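PDB 4RHZ: Cry37AA1 from Bacillus thuringiensis, which binds calcium and forms a binary complex with the aerolysin-family protein Cry23Aa1, probably as the C2-fold component of an insecticidal toxin. Local coordinates for residues B[12-17]-B[113-118]; B[76-81]-B[92-97]. All blocks are in the same frame, centred on the assembly; numbering follows the deposited sequence.

Interaction 1: B[12-17]-B[113-118]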
loop_
_atom_site.group_PDB
_atom_site.type_symbol
_atom_site.label_atom_id
_atom_site.label_comp_id
_atom_site.label_asym_id
_atom_site.label_seq_id
_atom_site.Cartn_x
_atom_site.Cartn_y
_atom_site.Cartn_z
ATOM N N PHE B 12 15.502 -2.104 9.715
ATOM C CA PHE B 12 15.904 -1.035 10.585
ATOM C C PHE B 12 16.022 0.280 9.807
ATOM O O PHE B 12 16.527 0.281 8.725
ATOM C CB PHE B 12 17.254 -1.367 11.189
ATOM C CG PHE B 12 17.301 -2.702 11.943
ATOM C CD1 PHE B 12 17.598 -3.897 11.268
ATOM C CD2 PHE B 12 17.095 -2.738 13.350
ATOM C CE1 PHE B 12 17.669 -5.114 11.973
ATOM C CE2 PHE B 12 17.175 -3.919 14.060
ATOM C CZ PHE B 12 17.466 -5.136 13.385
ATOM N N TYR B 13 15.618 1.415 10.393
ATOM C CA TYR B 13 15.603 2.695 9.705
ATOM C C TYR B 13 16.104 3.720 10.671
ATOM O O TYR B 13 15.708 3.663 11.845
ATOM C CB TYR B 13 14.184 3.058 9.283
ATOM C CG TYR B 13 13.605 2.109 8.314
ATOM C CD1 TYR B 13 13.776 2.291 6.922
ATOM C CD2 TYR B 13 12.893 1.014 8.759
ATOM C CE1 TYR B 13 13.211 1.339 5.969
ATOM C CE2 TYR B 13 12.312 0.125 7.875
ATOM C CZ TYR B 13 12.486 0.268 6.463
ATOM O OH TYR B 13 11.889 -0.670 5.607
ATOM N N ASN B 14 16.967 4.639 10.200
ATOM C CA ASN B 14 17.486 5.783 11.001
ATOM C C ASN B 14 17.971 6.795 9.966
ATOM O O ASN B 14 18.979 6.539 9.326
ATOM C CB ASN B 14 18.648 5.331 11.882
ATOM C CG ASN B 14 19.025 6.323 13.027
ATOM O OD1 ASN B 14 18.301 7.252 13.428
ATOM N ND2 ASN B 14 20.182 6.063 13.600
ATOM N N GLU B 15 17.218 7.876 9.725
ATOM C CA GLU B 15 17.597 8.906 8.740
ATOM C C GLU B 15 18.946 9.537 9.113
ATOM O O GLU B 15 19.099 10.053 10.221
ATOM C CB GLU B 15 16.579 10.016 8.699
ATOM C CG GLU B 15 16.308 10.457 7.288
ATOM C CD GLU B 15 15.522 11.757 7.186
ATOM O OE1 GLU B 15 16.019 12.826 7.518
ATOM O OE2 GLU B 15 14.397 11.710 6.693
ATOM N N GLY B 16 19.921 9.487 8.223
ATOM C CA GLY B 16 21.291 9.927 8.593
ATOM C C GLY B 16 22.281 9.296 7.646
ATOM O O GLY B 16 22.609 8.098 7.770
ATOM N N GLU B 17 22.783 10.129 6.736
ATOM C CA GLU B 17 23.252 9.741 5.373
ATOM C C GLU B 17 24.293 8.602 5.070
ATOM O O GLU B 17 24.461 8.255 3.878
ATOM C CB GLU B 17 23.575 11.037 4.579
ATOM C CG GLU B 17 24.216 10.921 3.149
ATOM C CD GLU B 17 23.205 10.650 2.027
ATOM O OE1 GLU B 17 23.139 11.485 1.066
ATOM O OE2 GLU B 17 22.493 9.606 2.118
ATOM N N LYS B 113 10.581 10.464 13.557
ATOM C CA LYS B 113 9.772 9.770 12.549
ATOM C C LYS B 113 10.571 8.895 11.606
ATOM O O LYS B 113 9.993 7.971 11.027
ATOM C CB LYS B 113 8.891 10.707 11.707
ATOM C CG LYS B 113 9.652 11.750 10.908
ATOM C CD LYS B 113 8.643 12.739 10.196
ATOM C CE LYS B 113 9.395 13.993 9.667
ATOM N NZ LYS B 113 8.477 15.161 9.377
ATOM N N GLY B 114 11.848 9.207 11.402
ATOM C CA GLY B 114 12.670 8.421 10.468
ATOM C C GLY B 114 13.599 7.381 11.148
ATOM O O GLY B 114 14.397 6.714 10.463
ATOM N N SER B 115 13.469 7.236 12.490
ATOM C CA SER B 115 14.089 6.159 13.266
ATOM C C SER B 115 12.987 5.189 13.786
ATOM O O SER B 115 12.137 5.566 14.650
ATOM C CB SER B 115 14.850 6.754 14.447
ATOM O OG SER B 115 15.772 7.755 14.048
ATOM N N TYR B 116 12.990 3.948 13.280
ATOM C CA TYR B 116 11.964 2.972 13.630
ATOM C C TYR B 116 12.352 1.606 13.137
ATOM O O TYR B 116 13.335 1.502 12.419
ATOM C CB TYR B 116 10.634 3.370 12.990
ATOM C CG TYR B 116 10.580 3.387 11.462
ATOM C CD1 TYR B 116 10.061 2.318 10.737
ATOM C CD2 TYR B 116 10.935 4.538 10.747
ATOM C CE1 TYR B 116 9.979 2.378 9.291
ATOM C CE2 TYR B 116 10.849 4.599 9.295
ATOM C CZ TYR B 116 10.416 3.541 8.610
ATOM O OH TYR B 116 10.295 3.656 7.254
ATOM N N VAL B 117 11.552 0.568 13.447
ATOM C CA VAL B 117 11.837 -0.786 12.990
ATOM C C VAL B 117 10.563 -1.396 12.479
ATOM O O VAL B 117 9.500 -1.047 13.022
ATOM C CB VAL B 117 12.304 -1.642 14.193
ATOM C CG1 VAL B 117 12.515 -3.062 13.799
ATOM C CG2 VAL B 117 13.599 -1.097 14.763
ATOM N N THR B 118 10.619 -2.287 11.470
ATOM C CA THR B 118 9.441 -2.972 11.075
ATOM C C THR B 118 9.685 -4.501 11.122
ATOM O O THR B 118 10.834 -4.959 11.004
ATOM C CB THR B 118 8.986 -2.604 9.645
ATOM O OG1 THR B 118 9.877 -3.165 8.678
ATOM C CG2 THR B 118 8.754 -1.086 9.415
HETATM O O HOH W 1 9.773 -1.881 6.168
#

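Interaction 2: B[76-81]-B[92-97]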
loop_
_atom_site.group_PDB
_atom_site.type_symbol
_atom_site.label_atom_id
_atom_site.label_comp_id
_atom_site.label_asym_id
_atom_site.label_seq_id
_atom_site.Cartn_x
_atom_site.Cartn_y
_atom_site.Cartn_z
ATOM N N TYR B 76 8.259 -6.378 20.472
ATOM C CA TYR B 76 8.777 -5.111 21.025
ATOM C C TYR B 76 10.252 -5.139 21.020
ATOM O O TYR B 76 10.845 -6.209 20.906
ATOM C CB TYR B 76 8.312 -4.909 22.468
ATOM C CG TYR B 76 8.833 -5.928 23.517
ATOM C CD1 TYR B 76 9.829 -5.564 24.391
ATOM C CD2 TYR B 76 8.281 -7.206 23.643
ATOM C CE1 TYR B 76 10.276 -6.425 25.382
ATOM C CE2 TYR B 76 8.742 -8.097 24.626
ATOM C CZ TYR B 76 9.724 -7.662 25.489
ATOM O OH TYR B 76 10.219 -8.439 26.476
ATOM N N GLY B 77 10.852 -3.982 21.203
ATOM C CA GLY B 77 12.266 -3.879 21.012
ATOM C C GLY B 77 12.835 -2.777 21.865
ATOM O O GLY B 77 12.136 -1.783 22.191
ATOM N N ASP B 78 14.099 -2.969 22.226
ATOM C CA ASP B 78 14.944 -1.934 22.769
ATOM C C ASP B 78 16.086 -1.821 21.768
ATOM O O ASP B 78 17.053 -2.588 21.831
ATOM C CB ASP B 78 15.559 -2.379 24.125
ATOM C CG ASP B 78 16.328 -1.258 24.816
ATOM O OD1 ASP B 78 16.757 -0.256 24.176
ATOM O OD2 ASP B 78 16.393 -1.319 26.062
ATOM N N VAL B 79 15.976 -0.891 20.837
ATOM C CA VAL B 79 16.893 -0.832 19.682
ATOM C C VAL B 79 17.446 0.568 19.595
ATOM O O VAL B 79 16.699 1.531 19.539
ATOM C CB VAL B 79 16.161 -1.214 18.361
ATOM C CG1 VAL B 79 17.126 -1.214 17.144
ATOM C CG2 VAL B 79 15.471 -2.566 18.507
ATOM N N LYS B 80 18.764 0.635 19.562
ATOM C CA LYS B 80 19.508 1.860 19.517
ATOM C C LYS B 80 20.630 2.022 18.514
ATOM O O LYS B 80 21.273 1.121 17.979
ATOM C CB LYS B 80 20.100 2.183 20.878
ATOM C CG LYS B 80 19.135 2.484 21.942
ATOM C CD LYS B 80 19.813 2.701 23.223
ATOM C CE LYS B 80 18.913 2.377 24.332
ATOM N NZ LYS B 80 19.256 3.098 25.526
ATOM N N GLU B 81 20.844 3.284 18.299
ATOM C CA GLU B 81 21.965 3.785 17.592
ATOM C C GLU B 81 22.805 4.664 18.466
ATOM O O GLU B 81 22.366 5.631 19.278
ATOM C CB GLU B 81 21.752 4.255 16.182
ATOM C CG GLU B 81 22.780 3.646 15.294
ATOM C CD GLU B 81 22.747 4.177 13.903
ATOM O OE1 GLU B 81 22.125 3.585 13.045
ATOM O OE2 GLU B 81 23.360 5.198 13.664
ATOM N N ALA B 92 13.588 1.928 18.767
ATOM C CA ALA B 92 12.426 1.247 19.396
ATOM C C ALA B 92 12.579 1.272 20.925
ATOM O O ALA B 92 13.703 1.131 21.424
ATOM C CB ALA B 92 12.261 -0.187 18.911
ATOM N N TYR B 93 11.464 1.488 21.620
ATOM C CA TYR B 93 11.424 1.505 23.057
ATOM C C TYR B 93 10.702 0.261 23.533
ATOM O O TYR B 93 9.704 -0.149 22.936
ATOM C CB TYR B 93 10.658 2.697 23.575
ATOM C CG TYR B 93 11.222 4.096 23.326
ATOM C CD1 TYR B 93 10.927 4.794 22.159
ATOM C CD2 TYR B 93 11.959 4.740 24.307
ATOM C CE1 TYR B 93 11.386 6.123 21.943
ATOM C CE2 TYR B 93 12.402 6.043 24.124
ATOM C CZ TYR B 93 12.086 6.746 22.924
ATOM O OH TYR B 93 12.548 8.060 22.736
ATOM N N PRO B 94 11.215 -0.360 24.604
ATOM C CA PRO B 94 10.626 -1.642 24.934
ATOM C C PRO B 94 9.282 -1.514 25.639
ATOM O O PRO B 94 8.608 -2.483 25.754
ATOM C CB PRO B 94 11.685 -2.332 25.839
ATOM C CG PRO B 94 12.422 -1.177 26.568
ATOM C CD PRO B 94 12.468 -0.085 25.359
ATOM N N SER B 95 8.839 -0.348 26.048
ATOM C CA SER B 95 7.521 -0.324 26.580
ATOM C C SER B 95 6.464 -0.478 25.463
ATOM O O SER B 95 5.273 -0.647 25.743
ATOM C CB SER B 95 7.283 0.968 27.367
ATOM O OG SER B 95 7.457 2.052 26.459
ATOM N N GLN B 96 6.856 -0.424 24.201
ATOM C CA GLN B 96 5.826 -0.415 23.168
ATOM C C GLN B 96 5.720 -1.785 22.534
ATOM O O GLN B 96 6.648 -2.183 21.800
ATOM C CB GLN B 96 6.150 0.640 22.069
ATOM C CG GLN B 96 5.210 0.477 20.845
ATOM C CD GLN B 96 5.603 1.357 19.644
ATOM O OE1 GLN B 96 6.673 1.202 19.041
ATOM N NE2 GLN B 96 4.738 2.277 19.312
ATOM N N LYS B 97 4.572 -2.441 22.736
ATOM C CA LYS B 97 4.253 -3.707 22.167
ATOM C C LYS B 97 3.268 -3.553 21.020
ATOM O O LYS B 97 2.225 -2.859 21.180
ATOM C CB LYS B 97 3.584 -4.619 23.235
ATOM C CG LYS B 97 4.618 -5.411 24.079
ATOM C CD LYS B 97 5.206 -4.508 25.164
ATOM C CE LYS B 97 6.110 -5.327 26.161
ATOM N NZ LYS B 97 6.989 -4.388 26.968
HETATM O O HOH W 2 9.199 -1.781 20.918
HETATM O O HOH W 3 15.304 1.934 23.609
#

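Interaction 1: B[12-17]-B[113-118]
Y13 and Y116 stand cross-strand from each other in an antiparallel hydrogen-bonded pair, and their rings stack. The backbone evidence is reciprocal: Y13 N donates to Y116 O at 3.1 Å, almost along the C=O axis though bent at the hydrogen, whereas Y116 N reaches Y13 O at 3.1 Å from above the carbonyl plane. Followed outward, the Y13 side chain begins with CB, which sits over the face of the Y116 ring, 3.8 Å from its centroid, as a CH-pi contact. CG lies over CZ of Y116, and CD2 makes the tightest carbon approach, 3.3 Å from Y116 CE1. CD1, on the other flank, faces the Y116 hydroxyl, which hangs over the centre of the Y13 ring. This is an offset stack, with centroids 4.3 Å apart and planes 13° from parallel. The torsions explain it: CG of Y13 is anti to its carbonyl carbon (chi1 -63°), while CG of Y116 takes the crowded position between N and carbonyl carbon (chi1 63°), so the two side chains cross obliquely. At the tip, Y13 OH is 2.5 Å from a water that also bonds T118 OG1, tying the phenol to T118, two residues beyond Y116. R107 adds a cation-pi contact to Y116.

On the other face, F12 and V117 lie side by side, and F12 also packs against I27 and V79. Beyond the paired residues, S115 OG donates to N14 OD1 at 2.7 Å, and E15 N makes a weak bond to G114 O. N14 ND2 bonds D89, a calcium ligand, which makes N14 a second-shell residue. Such a strand end, opening into loops beside bound calcium, is consistent with the loop end of a C2-type beta sandwich, where calcium is bound in C2 domains.

Interaction 2: B[76-81]-B[92-97]
A92 O is held by two hydrogen bonds and one weaker contact. V79 N donates to it at 3.1 Å with an almost straight N-H...O angle of 170°, although the donor stands above the carbonyl plane. A water donates to the same oxygen at 2.8 Å and also to D78 OD1 at 2.7 Å, so the carboxylate is linked to the carbonyl across the strands. The CA-H of D78 supplies the third approach. A92 N returns a bond to V79 O at 3.2 Å, in the carbonyl plane and on a lone pair, completing an antiparallel hydrogen-bonded pair; the methyl of A92 and CG2 of V79 meet on one face.

After A92 the pairing stops: Y93 to Q96 form a type I turn, and P94 N, close to G77 O, has no hydrogen to donate. A second water bridges the parted backbones: it accepts from G77 N and lies within bonding distance of Y93 O and Q96 O. P94 lays its ring alongside D78, with CG near OD2, while its CB is 4.0 Å from CD1 of Y76, a side chain it crosses at about a right angle.

K97 folds over one face of the Y76 ring. Its chain bends at chi2 (80°), which carries CE over the ring near CG and CD2, and brings NZ to 4.2 Å from the ring centroid, 15° off the normal: a cation-pi contact. NZ is fixed there by a 2.8 Å bond to P94 O, so the turn orients the ammonium. Y76 OH bonds D37.

Strand 26-30 pairs with the other edge of 73-81, whereas 89-100 is outermost of this chain's strands in the sheet. A92 and Q96 touch L108 of strand 105-110 in the opposing sheet, and K97 O accepts from Q230 of the Cry23AA1 chain.

How the interactions relate
The two contacts lie 13 Å apart, centre to centre, one in each sheet of the beta sandwich: interaction 1 joins strands 4-13 and 115-125, interaction 2 the hairpin strands 73-81 and 89-100. Along the chain the order is 12-17, 76-81, 92-97, 113-118, so the hairpin contact falls within the span that interaction 1 brings together. They meet through the sandwich interior, where V79 CG1 packs against F12 CD2 at 4.1 Å, and at a probable hydrogen bond, N14 ND2 to E81 OE1, 3.2 Å. D89 opens strand 89-100 of one sheet and E112 lies in the loop between 105-110 and 115-125 of the other, so elements from both sheets meet at the calcium.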